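Local atomic coordinates of putative phosphosugar isomerases (Salmonella typhimurium LT2, PDB entry 3FKJ), a protein that is a putative phosphosugar isomerase with an SIS fold that probably binds phosphorylated sugars, its own substrate and reaction being unestablished. Residues K59-C64 with E171-Y176; D177-A182 with E310-L315; Q198-R203 with K290-D295; Q202-E207 with D322-A327. One frame throughout, in Å; residues are numbered along the deposited sequence.

Contact 1: residues K59-C64 with E171-Y176; sequences KYFLDC and EGYAQY
Phe61 and Tyr173 each carry CG anti to the backbone N (chi1 178° and -180°), and with these torsions the two rings reach toward each other from opposite directions. They meet as a T-shaped pair: the edge of Phe61 is set against one face of Tyr173, with centroids 5.2 Å apart and planes at 87°. The touching edge is CE1 and CZ. Phe61 CZ lies 3.7 Å from Tyr173 CZ, offset from the ring centre toward the CZ-CE2 side, while Phe61 CE1 stands 3.6 Å from Tyr173 OH. The hydroxyl therefore borders the Phe61 ring near its plane and does not sit over it. Phe61 belongs to helix 56-65, which lies on the connection between the neighbouring parallel strands 42-47 and 70-75 of the SIS domain, a beta-alpha-beta crossover. Tyr173 starts a type I turn that leads into helix 176-184, and the backbone N of Gln175 in this turn sits over the centre of the other Tyr173 face, 3.8 Å above the plane. The phenol is thus held between its own turn and the Phe61 edge. Leu167 and Leu179 pack against both rings, and Tyr311 adds a second edge-to-face partner for Phe61.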
# COMPACT_ATOMS: atom_id res chain seq x y z
N LYS A 59 -8.18 -9.25 0.23
CA LYS A 59 -6.82 -9.20 -0.29
C LYS A 59 -5.88 -9.97 0.64
O LYS A 59 -5.16 -10.89 0.20
CB LYS A 59 -6.34 -7.74 -0.48
CG LYS A 59 -4.92 -7.58 -1.07
CD LYS A 59 -4.08 -6.56 -0.33
CE LYS A 59 -2.76 -6.22 -1.05
NZ LYS A 59 -1.86 -7.36 -1.44
N TYR A 60 -5.94 -9.64 1.93
CA TYR A 60 -5.07 -10.27 2.93
C TYR A 60 -5.30 -11.80 3.02
O TYR A 60 -4.33 -12.58 3.07
CB TYR A 60 -5.21 -9.55 4.30
CG TYR A 60 -4.33 -10.14 5.39
CD1 TYR A 60 -2.95 -9.96 5.37
CD2 TYR A 60 -4.86 -10.91 6.42
CE1 TYR A 60 -2.12 -10.52 6.32
CE2 TYR A 60 -4.01 -11.50 7.40
CZ TYR A 60 -2.66 -11.26 7.36
OH TYR A 60 -1.81 -11.80 8.31
N PHE A 61 -6.56 -12.22 3.02
CA PHE A 61 -6.89 -13.64 3.05
C PHE A 61 -6.26 -14.41 1.88
O PHE A 61 -5.65 -15.48 2.05
CB PHE A 61 -8.42 -13.83 3.06
CG PHE A 61 -8.88 -15.26 3.04
CD1 PHE A 61 -8.93 -16.01 4.20
CD2 PHE A 61 -9.29 -15.85 1.85
CE1 PHE A 61 -9.36 -17.34 4.19
CE2 PHE A 61 -9.75 -17.19 1.82
CZ PHE A 61 -9.78 -17.93 3.00
N LEU A 62 -6.40 -13.85 0.69
CA LEU A 62 -5.88 -14.52 -0.50
C LEU A 62 -4.37 -14.48 -0.50
O LEU A 62 -3.75 -15.47 -0.83
CB LEU A 62 -6.44 -13.91 -1.78
CG LEU A 62 -7.96 -14.04 -1.98
CD1 LEU A 62 -8.41 -13.14 -3.20
CD2 LEU A 62 -8.36 -15.52 -2.21
N ASP A 63 -3.77 -13.36 -0.14
CA ASP A 63 -2.31 -13.28 -0.09
C ASP A 63 -1.75 -14.34 0.86
O ASP A 63 -0.71 -14.90 0.61
CB ASP A 63 -1.84 -11.91 0.38
CG ASP A 63 -2.03 -10.85 -0.67
OD1 ASP A 63 -2.30 -11.16 -1.85
OD2 ASP A 63 -1.87 -9.68 -0.31
N CYS A 64 -2.46 -14.59 1.95
CA CYS A 64 -2.07 -15.62 2.90
C CYS A 64 -2.35 -17.04 2.44
O CYS A 64 -1.55 -17.92 2.65
CB CYS A 64 -2.78 -15.40 4.22
SG CYS A 64 -2.20 -13.96 5.12
N GLU A 171 -9.12 -23.67 -5.39
CA GLU A 171 -8.06 -24.45 -4.76
C GLU A 171 -8.55 -25.35 -3.64
O GLU A 171 -7.84 -26.23 -3.17
CB GLU A 171 -6.98 -23.51 -4.21
CG GLU A 171 -6.30 -22.67 -5.25
CD GLU A 171 -5.21 -21.72 -4.71
OE1 GLU A 171 -5.00 -20.66 -5.34
OE2 GLU A 171 -4.54 -22.05 -3.70
N GLY A 172 -9.77 -25.12 -3.19
CA GLY A 172 -10.27 -25.72 -1.97
C GLY A 172 -9.76 -24.98 -0.75
O GLY A 172 -8.72 -24.33 -0.78
N TYR A 173 -10.50 -25.09 0.35
CA TYR A 173 -10.10 -24.47 1.58
C TYR A 173 -10.62 -25.28 2.72
O TYR A 173 -11.83 -25.35 2.92
CB TYR A 173 -10.67 -23.04 1.66
CG TYR A 173 -10.29 -22.32 2.92
CD1 TYR A 173 -8.94 -22.24 3.34
CD2 TYR A 173 -11.26 -21.68 3.69
CE1 TYR A 173 -8.58 -21.54 4.50
CE2 TYR A 173 -10.91 -20.97 4.85
CZ TYR A 173 -9.56 -20.90 5.25
OH TYR A 173 -9.21 -20.22 6.38
N ALA A 174 -9.70 -25.90 3.45
CA ALA A 174 -10.03 -26.83 4.55
C ALA A 174 -10.84 -26.18 5.63
O ALA A 174 -11.68 -26.82 6.20
CB ALA A 174 -8.77 -27.44 5.15
N GLN A 175 -10.60 -24.90 5.91
CA GLN A 175 -11.37 -24.17 6.92
C GLN A 175 -12.63 -23.44 6.44
O GLN A 175 -13.17 -22.58 7.15
CB GLN A 175 -10.46 -23.18 7.67
CG GLN A 175 -9.59 -23.86 8.71
CD GLN A 175 -8.44 -24.57 8.09
OE1 GLN A 175 -7.71 -23.99 7.30
NE2 GLN A 175 -8.24 -25.84 8.46
N TYR A 176 -13.12 -23.78 5.26
CA TYR A 176 -14.36 -23.14 4.74
C TYR A 176 -15.51 -23.08 5.74
O TYR A 176 -16.11 -22.01 5.98
CB TYR A 176 -14.82 -23.88 3.48
CG TYR A 176 -16.00 -23.29 2.75
CD1 TYR A 176 -15.83 -22.35 1.76
CD2 TYR A 176 -17.31 -23.71 3.03
CE1 TYR A 176 -16.91 -21.83 1.06
CE2 TYR A 176 -18.40 -23.19 2.33
CZ TYR A 176 -18.17 -22.26 1.34
OH TYR A 176 -19.20 -21.72 0.66

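Contact 2: residues D177-A182 with E310-L315; sequences DELVSA and EYFCGL
Phe312 carries this buried contact by pushing the far end of its ring against Leu179 and Ala182 of helix 176-184. In sequence order, the segment begins with Glu310, whose carboxylate is turned elsewhere, to a salt bridge with Arg272 and a hydrogen bond with Tyr60. Tyr311 follows; its CA lies 8.9 Å from the CA of Leu179, and its hydroxyl is hydrogen-bonded to Glu65. Phe312 closes this 3-10 segment. Its CG stands anti to the carbonyl carbon (chi1 -64°), which sends the ring out to the facing helix with CZ in front. Phe312 CZ touches Ala182 CB at 3.6 Å and Leu179 CD2 at 3.8 Å, and Phe312 CE1 lies 4.0 Å from Leu179 CG. The Leu179 side chain crosses the ring obliquely, and its backbone O comes to the ring edge near the plane, 3.8 Å from Phe312 CZ. Leu160 and an edge-to-face partner, Phe183, pack around the same ring. From Cys313 the chain runs on as helix 313-331. No hydrogen bond spans the two segments; the pairing rests on hydrophobic burial and dispersion, perhaps helped slightly by the carbonyl oxygen facing the weakly positive C-H rim of the phenyl ring.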
# COMPACT_ATOMS: atom_id res chain seq x y z
N ASP A 177 -15.83 -24.24 6.30
CA ASP A 177 -16.93 -24.35 7.23
C ASP A 177 -16.63 -23.52 8.47
O ASP A 177 -17.51 -22.86 9.01
CB ASP A 177 -17.18 -25.82 7.62
CG ASP A 177 -17.86 -26.64 6.51
OD1 ASP A 177 -18.39 -26.09 5.53
OD2 ASP A 177 -17.88 -27.88 6.65
N GLU A 178 -15.37 -23.54 8.92
CA GLU A 178 -14.96 -22.77 10.10
C GLU A 178 -15.16 -21.26 9.91
O GLU A 178 -15.56 -20.56 10.84
CB GLU A 178 -13.51 -23.05 10.49
CG GLU A 178 -13.34 -23.78 11.80
CD GLU A 178 -13.92 -23.02 13.00
OE1 GLU A 178 -14.94 -23.48 13.55
OE2 GLU A 178 -13.35 -21.97 13.39
N LEU A 179 -14.86 -20.77 8.72
CA LEU A 179 -14.93 -19.34 8.45
C LEU A 179 -16.39 -18.92 8.25
O LEU A 179 -16.80 -17.85 8.69
CB LEU A 179 -14.04 -18.97 7.26
CG LEU A 179 -13.62 -17.49 7.06
CD1 LEU A 179 -12.32 -17.42 6.35
CD2 LEU A 179 -14.67 -16.72 6.30
N VAL A 180 -17.19 -19.79 7.63
CA VAL A 180 -18.61 -19.55 7.42
C VAL A 180 -19.35 -19.47 8.74
O VAL A 180 -20.26 -18.65 8.89
CB VAL A 180 -19.24 -20.64 6.52
CG1 VAL A 180 -20.77 -20.63 6.65
CG2 VAL A 180 -18.80 -20.47 5.05
N SER A 181 -18.97 -20.30 9.70
CA SER A 181 -19.64 -20.29 11.00
C SER A 181 -19.02 -19.18 11.86
O SER A 181 -19.72 -18.61 12.67
CB SER A 181 -19.64 -21.68 11.67
OG SER A 181 -18.48 -21.91 12.43
N ALA A 182 -17.74 -18.85 11.65
CA ALA A 182 -17.14 -17.64 12.25
C ALA A 182 -17.94 -16.42 11.83
O ALA A 182 -18.31 -15.59 12.66
CB ALA A 182 -15.69 -17.48 11.85
N GLU A 310 -8.18 -14.46 12.88
CA GLU A 310 -7.22 -13.45 12.44
C GLU A 310 -7.77 -12.73 11.23
O GLU A 310 -7.64 -11.52 11.13
CB GLU A 310 -5.87 -14.09 12.12
CG GLU A 310 -4.85 -13.16 11.45
CD GLU A 310 -3.62 -13.90 10.98
OE1 GLU A 310 -3.15 -14.79 11.72
OE2 GLU A 310 -3.13 -13.59 9.88
N TYR A 311 -8.42 -13.46 10.32
CA TYR A 311 -8.92 -12.87 9.07
C TYR A 311 -10.07 -11.86 9.24
O TYR A 311 -10.38 -11.14 8.29
CB TYR A 311 -9.27 -13.96 8.05
CG TYR A 311 -8.07 -14.77 7.58
CD1 TYR A 311 -6.95 -14.13 7.08
CD2 TYR A 311 -8.03 -16.14 7.69
CE1 TYR A 311 -5.85 -14.82 6.70
CE2 TYR A 311 -6.91 -16.85 7.28
CZ TYR A 311 -5.82 -16.18 6.80
OH TYR A 311 -4.67 -16.83 6.38
N PHE A 312 -10.67 -11.79 10.44
CA PHE A 312 -11.79 -10.86 10.71
C PHE A 312 -11.38 -9.61 11.47
O PHE A 312 -12.24 -8.77 11.79
CB PHE A 312 -12.90 -11.53 11.56
CG PHE A 312 -13.56 -12.67 10.89
CD1 PHE A 312 -12.94 -13.91 10.84
CD2 PHE A 312 -14.80 -12.50 10.26
CE1 PHE A 312 -13.55 -14.99 10.19
CE2 PHE A 312 -15.39 -13.56 9.61
CZ PHE A 312 -14.76 -14.82 9.57
N CYS A 313 -10.08 -9.52 11.82
CA CYS A 313 -9.58 -8.39 12.61
C CYS A 313 -9.85 -7.04 11.95
O CYS A 313 -10.27 -6.12 12.63
CB CYS A 313 -8.10 -8.52 12.93
SG CYS A 313 -7.77 -9.75 14.21
N GLY A 314 -9.65 -6.93 10.64
CA GLY A 314 -9.87 -5.66 9.96
C GLY A 314 -11.33 -5.26 10.00
O GLY A 314 -11.67 -4.14 10.29
N LEU A 315 -12.20 -6.22 9.67
CA LEU A 315 -13.64 -6.02 9.72
C LEU A 315 -14.13 -5.61 11.11
O LEU A 315 -14.92 -4.69 11.25
CB LEU A 315 -14.34 -7.31 9.32
CG LEU A 315 -14.19 -7.81 7.89
CD1 LEU A 315 -15.00 -9.08 7.75
CD2 LEU A 315 -14.65 -6.76 6.90

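Contact 3: residues Q198-R203 with K290-D295; sequences QEDAQR and KLQLID
The guanidinium of Arg203 and the amide of Gln292 lie nearly coplanar, 6° apart, and meet at their edges; the carboxylate of Asp200 also stands at the guanidinium edge, but is turned well out of the amide plane. Arg203 NH2 donates to Gln292 OE1 at 3.0 Å along a fairly straight bond (162°), on a lone pair in the carbonyl plane. The same NH2 forms a salt bridge with Asp200 OD1, also at 3.0 Å, which it reaches from above the carboxylate plane. The triangle closes where Gln292 NE2 donates to Asp200 OD2 at a short 2.6 Å, on the syn lone pair. Both ends of the buried amide are therefore bonded, which fixes its rotation and should tell oxygen from nitrogen. Gln292 gets there by a bend at chi2 (67°), which brings its amide up to the helix, while Asp200 comes from the opposite direction. Asp200 OD2 is also hydrogen-bonded to Tyr324 OH of helix 313-331. Lys290 of the same strand forms a cation-pi pair with Trp208 at the end of helix 198-208. Strand 290-295 borders strand 263-268 at the end of the four-stranded parallel sheet, and helix 198-208 packs over it: a helix covering an edge strand in an alpha/beta Rossmann-like layer, consistent with the second SIS half of such proteins.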
# COMPACT_ATOMS: atom_id res chain seq x y z
N GLN A 198 -17.76 1.78 24.63
CA GLN A 198 -18.47 3.06 24.82
C GLN A 198 -17.75 3.97 25.79
O GLN A 198 -17.61 5.16 25.55
CB GLN A 198 -19.90 2.86 25.35
CG GLN A 198 -20.83 2.07 24.42
CD GLN A 198 -21.08 2.73 23.08
OE1 GLN A 198 -21.09 3.96 22.98
NE2 GLN A 198 -21.27 1.91 22.03
N GLU A 199 -17.30 3.40 26.90
CA GLU A 199 -16.68 4.21 27.94
C GLU A 199 -15.33 4.69 27.48
O GLU A 199 -15.03 5.88 27.54
CB GLU A 199 -16.53 3.38 29.22
CG GLU A 199 -16.26 4.18 30.48
CD GLU A 199 -16.53 3.37 31.76
OE1 GLU A 199 -16.85 2.16 31.68
OE2 GLU A 199 -16.44 3.96 32.87
N ASP A 200 -14.52 3.76 26.99
CA ASP A 200 -13.18 4.11 26.48
C ASP A 200 -13.26 5.18 25.39
O ASP A 200 -12.46 6.12 25.40
CB ASP A 200 -12.44 2.86 25.98
CG ASP A 200 -10.97 3.14 25.68
OD1 ASP A 200 -10.26 3.60 26.59
OD2 ASP A 200 -10.52 2.90 24.53
N ALA A 201 -14.24 5.06 24.49
CA ALA A 201 -14.43 5.98 23.37
C ALA A 201 -14.70 7.39 23.83
O ALA A 201 -14.18 8.35 23.25
CB ALA A 201 -15.57 5.49 22.50
N GLN A 202 -15.51 7.52 24.88
CA GLN A 202 -15.79 8.82 25.52
C GLN A 202 -14.54 9.48 26.08
O GLN A 202 -14.36 10.69 26.00
CB GLN A 202 -16.80 8.64 26.67
CG GLN A 202 -18.22 8.43 26.22
CD GLN A 202 -18.58 9.37 25.09
OE1 GLN A 202 -18.38 10.58 25.20
NE2 GLN A 202 -19.07 8.81 23.98
N ARG A 203 -13.71 8.67 26.70
CA ARG A 203 -12.53 9.12 27.39
C ARG A 203 -11.46 9.53 26.32
O ARG A 203 -10.77 10.56 26.45
CB ARG A 203 -12.15 7.96 28.33
CG ARG A 203 -10.90 8.08 29.14
CD ARG A 203 -9.83 7.09 28.65
NE ARG A 203 -8.87 7.75 27.77
CZ ARG A 203 -8.55 7.39 26.52
NH1 ARG A 203 -7.66 8.15 25.88
NH2 ARG A 203 -9.06 6.31 25.91
N LYS A 290 1.51 9.11 22.98
CA LYS A 290 0.10 9.12 23.32
C LYS A 290 -0.57 8.01 22.57
O LYS A 290 -0.95 8.18 21.41
CB LYS A 290 -0.55 10.45 22.95
CG LYS A 290 -1.96 10.59 23.49
CD LYS A 290 -2.56 11.92 23.09
CE LYS A 290 -3.84 12.21 23.81
NZ LYS A 290 -4.09 13.65 23.84
N LEU A 291 -0.73 6.87 23.23
CA LEU A 291 -1.18 5.65 22.56
C LEU A 291 -2.63 5.34 22.91
O LEU A 291 -2.97 5.26 24.06
CB LEU A 291 -0.25 4.48 22.91
CG LEU A 291 -0.63 3.07 22.41
CD1 LEU A 291 -0.83 3.02 20.88
CD2 LEU A 291 0.41 2.04 22.89
N GLN A 292 -3.48 5.20 21.89
CA GLN A 292 -4.79 4.57 22.02
C GLN A 292 -4.63 3.19 21.41
O GLN A 292 -4.39 3.06 20.19
CB GLN A 292 -5.87 5.34 21.26
CG GLN A 292 -7.24 4.62 21.20
CD GLN A 292 -7.90 4.54 22.58
OE1 GLN A 292 -7.72 5.42 23.40
NE2 GLN A 292 -8.63 3.46 22.84
N LEU A 293 -4.73 2.18 22.25
CA LEU A 293 -4.70 0.80 21.79
C LEU A 293 -6.12 0.31 21.58
O LEU A 293 -6.96 0.45 22.45
CB LEU A 293 -3.97 -0.06 22.82
CG LEU A 293 -3.70 -1.53 22.45
CD1 LEU A 293 -2.99 -1.69 21.11
CD2 LEU A 293 -2.91 -2.15 23.58
N ILE A 294 -6.40 -0.26 20.42
CA ILE A 294 -7.65 -0.98 20.19
C ILE A 294 -7.28 -2.40 19.78
O ILE A 294 -6.77 -2.62 18.69
CB ILE A 294 -8.52 -0.29 19.13
CG1 ILE A 294 -8.79 1.18 19.56
CG2 ILE A 294 -9.82 -1.06 18.95
CD1 ILE A 294 -9.51 2.04 18.56
N ASP A 295 -7.54 -3.36 20.67
CA ASP A 295 -7.04 -4.72 20.50
C ASP A 295 -8.16 -5.67 20.08
O ASP A 295 -9.11 -5.87 20.85
CB ASP A 295 -6.41 -5.21 21.82
CG ASP A 295 -5.75 -6.60 21.69
OD1 ASP A 295 -5.74 -7.17 20.55
OD2 ASP A 295 -5.24 -7.12 22.71

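Contact 4: residues Q202-E207 with D322-A327; sequences QRFAAE and DVYNLA
The axes of helices 202-207 and 322-327 approach to 8.4 Å and cross at -40°, with Ala205 CA and Ala327 CA only 5.3 Å apart. Small residues permit this closeness: Ala205 CB meets Ala327 CB at 3.7 Å. Beside the alanine pair, Phe204 and Tyr324, the latter a turn before Ala327, form a T-shaped pair, the edge of Tyr324 toward the face of Phe204, centroids 5.5 Å apart and planes at 84°. Tyr324 CD2 makes the touch, 3.8 Å from Phe204 CD2; with CG anti to the backbone N (chi1 169°), the Phe204 ring leaves its helix toward the partner. Helices 198-208 and 313-331 pack here against strand 290-295, and both aromatic rings rest on Gln292 of that strand in a helix-over-sheet layer of the alpha/beta fold. Trp208 meets the Phe204 ring. At the exposed side, Gln202 lays NE2 beside the Ala327 methyl, while a water bridges Gln202 OE1 (3.1 Å) and Ala327 O (2.7 Å). Along its own helix, Arg203 grips Glu207 side-on: NE, 3.0 Å from Glu207 OE1, and NH1 both donate to that one oxygen, from the same face of the carboxylate.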
# COMPACT_ATOMS: atom_id res chain seq x y z
N GLN A 202 -15.51 7.52 24.88
CA GLN A 202 -15.79 8.82 25.52
C GLN A 202 -14.54 9.48 26.08
O GLN A 202 -14.36 10.69 26.00
CB GLN A 202 -16.80 8.64 26.67
CG GLN A 202 -18.22 8.43 26.22
CD GLN A 202 -18.58 9.37 25.09
OE1 GLN A 202 -18.38 10.58 25.20
NE2 GLN A 202 -19.07 8.81 23.98
N ARG A 203 -13.71 8.67 26.70
CA ARG A 203 -12.53 9.12 27.39
C ARG A 203 -11.46 9.53 26.32
O ARG A 203 -10.77 10.56 26.45
CB ARG A 203 -12.15 7.96 28.33
CG ARG A 203 -10.90 8.08 29.14
CD ARG A 203 -9.83 7.09 28.65
NE ARG A 203 -8.87 7.75 27.77
CZ ARG A 203 -8.55 7.39 26.52
NH1 ARG A 203 -7.66 8.15 25.88
NH2 ARG A 203 -9.06 6.31 25.91
N PHE A 204 -11.40 8.74 25.25
CA PHE A 204 -10.63 9.05 24.05
C PHE A 204 -11.00 10.40 23.41
O PHE A 204 -10.12 11.27 23.19
CB PHE A 204 -10.83 7.91 23.04
CG PHE A 204 -10.31 8.21 21.66
CD1 PHE A 204 -8.97 8.04 21.36
CD2 PHE A 204 -11.16 8.65 20.67
CE1 PHE A 204 -8.50 8.31 20.12
CE2 PHE A 204 -10.68 8.91 19.39
CZ PHE A 204 -9.36 8.74 19.12
N ALA A 205 -12.29 10.57 23.10
CA ALA A 205 -12.82 11.82 22.55
C ALA A 205 -12.39 13.03 23.39
O ALA A 205 -11.81 13.97 22.86
CB ALA A 205 -14.31 11.75 22.45
N ALA A 206 -12.64 12.98 24.70
CA ALA A 206 -12.28 14.10 25.60
C ALA A 206 -10.76 14.36 25.59
O ALA A 206 -10.33 15.52 25.60
CB ALA A 206 -12.79 13.87 27.02
N GLU A 207 -9.96 13.31 25.56
CA GLU A 207 -8.50 13.48 25.66
C GLU A 207 -7.78 13.76 24.34
O GLU A 207 -6.66 14.28 24.35
CB GLU A 207 -7.87 12.30 26.39
CG GLU A 207 -8.12 12.40 27.89
CD GLU A 207 -8.08 11.07 28.61
OE1 GLU A 207 -7.21 10.25 28.25
OE2 GLU A 207 -8.90 10.87 29.54
N ASP A 322 -16.26 2.97 14.57
CA ASP A 322 -17.47 3.80 14.44
C ASP A 322 -17.79 4.47 15.76
O ASP A 322 -18.24 5.63 15.78
CB ASP A 322 -18.69 2.99 13.99
CG ASP A 322 -18.73 2.75 12.47
OD1 ASP A 322 -18.04 3.46 11.72
OD2 ASP A 322 -19.48 1.86 12.02
N VAL A 323 -17.52 3.76 16.85
CA VAL A 323 -17.85 4.25 18.20
C VAL A 323 -16.88 5.36 18.57
O VAL A 323 -17.31 6.43 18.97
CB VAL A 323 -17.87 3.10 19.28
CG1 VAL A 323 -18.26 3.64 20.68
CG2 VAL A 323 -18.79 1.94 18.83
N TYR A 324 -15.58 5.12 18.39
CA TYR A 324 -14.60 6.14 18.70
C TYR A 324 -14.78 7.36 17.81
O TYR A 324 -14.66 8.47 18.30
CB TYR A 324 -13.19 5.60 18.54
CG TYR A 324 -12.81 4.58 19.58
CD1 TYR A 324 -13.13 3.25 19.41
CD2 TYR A 324 -12.13 4.96 20.73
CE1 TYR A 324 -12.80 2.30 20.37
CE2 TYR A 324 -11.79 4.03 21.68
CZ TYR A 324 -12.12 2.69 21.50
OH TYR A 324 -11.78 1.73 22.45
N ASN A 325 -15.06 7.14 16.53
CA ASN A 325 -15.27 8.23 15.56
C ASN A 325 -16.41 9.17 15.87
O ASN A 325 -16.28 10.39 15.66
CB ASN A 325 -15.43 7.70 14.14
CG ASN A 325 -14.25 6.92 13.67
OD1 ASN A 325 -13.18 6.98 14.26
ND2 ASN A 325 -14.42 6.15 12.60
N LEU A 326 -17.54 8.62 16.33
CA LEU A 326 -18.67 9.45 16.76
C LEU A 326 -18.30 10.21 18.05
O LEU A 326 -18.53 11.42 18.17
CB LEU A 326 -19.92 8.59 16.99
CG LEU A 326 -21.29 9.28 17.04
CD1 LEU A 326 -21.57 9.97 15.71
CD2 LEU A 326 -22.36 8.27 17.37
N ALA A 327 -17.75 9.50 19.03
CA ALA A 327 -17.31 10.15 20.26
C ALA A 327 -16.34 11.32 19.99
O ALA A 327 -16.47 12.39 20.59
CB ALA A 327 -16.68 9.14 21.19
O HOH W 1 -17.72 12.64 22.94

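From the N terminus, contact 1 comes first: helix 56-65 is rejoined after some hundred residues, most of the five-stranded sheet included, by the loop before helix 176-184. That contact closes before contact 2 opens on the next residues, yet the two touch, sharing a core through Phe61, Leu179 and Tyr311. Contact 2 then reaches to the start of helix 313-331, and contact 3, from helix 198-208 to edge strand 290-295, lies wholly within its span. Contact 4 starts from the same helix as contact 3 and ends further along helix 313-331, so it crosses contact 2. Helix 313-331 thus links the first half, near contacts 1 and 2, to the four-stranded sheet at contacts 3 and 4.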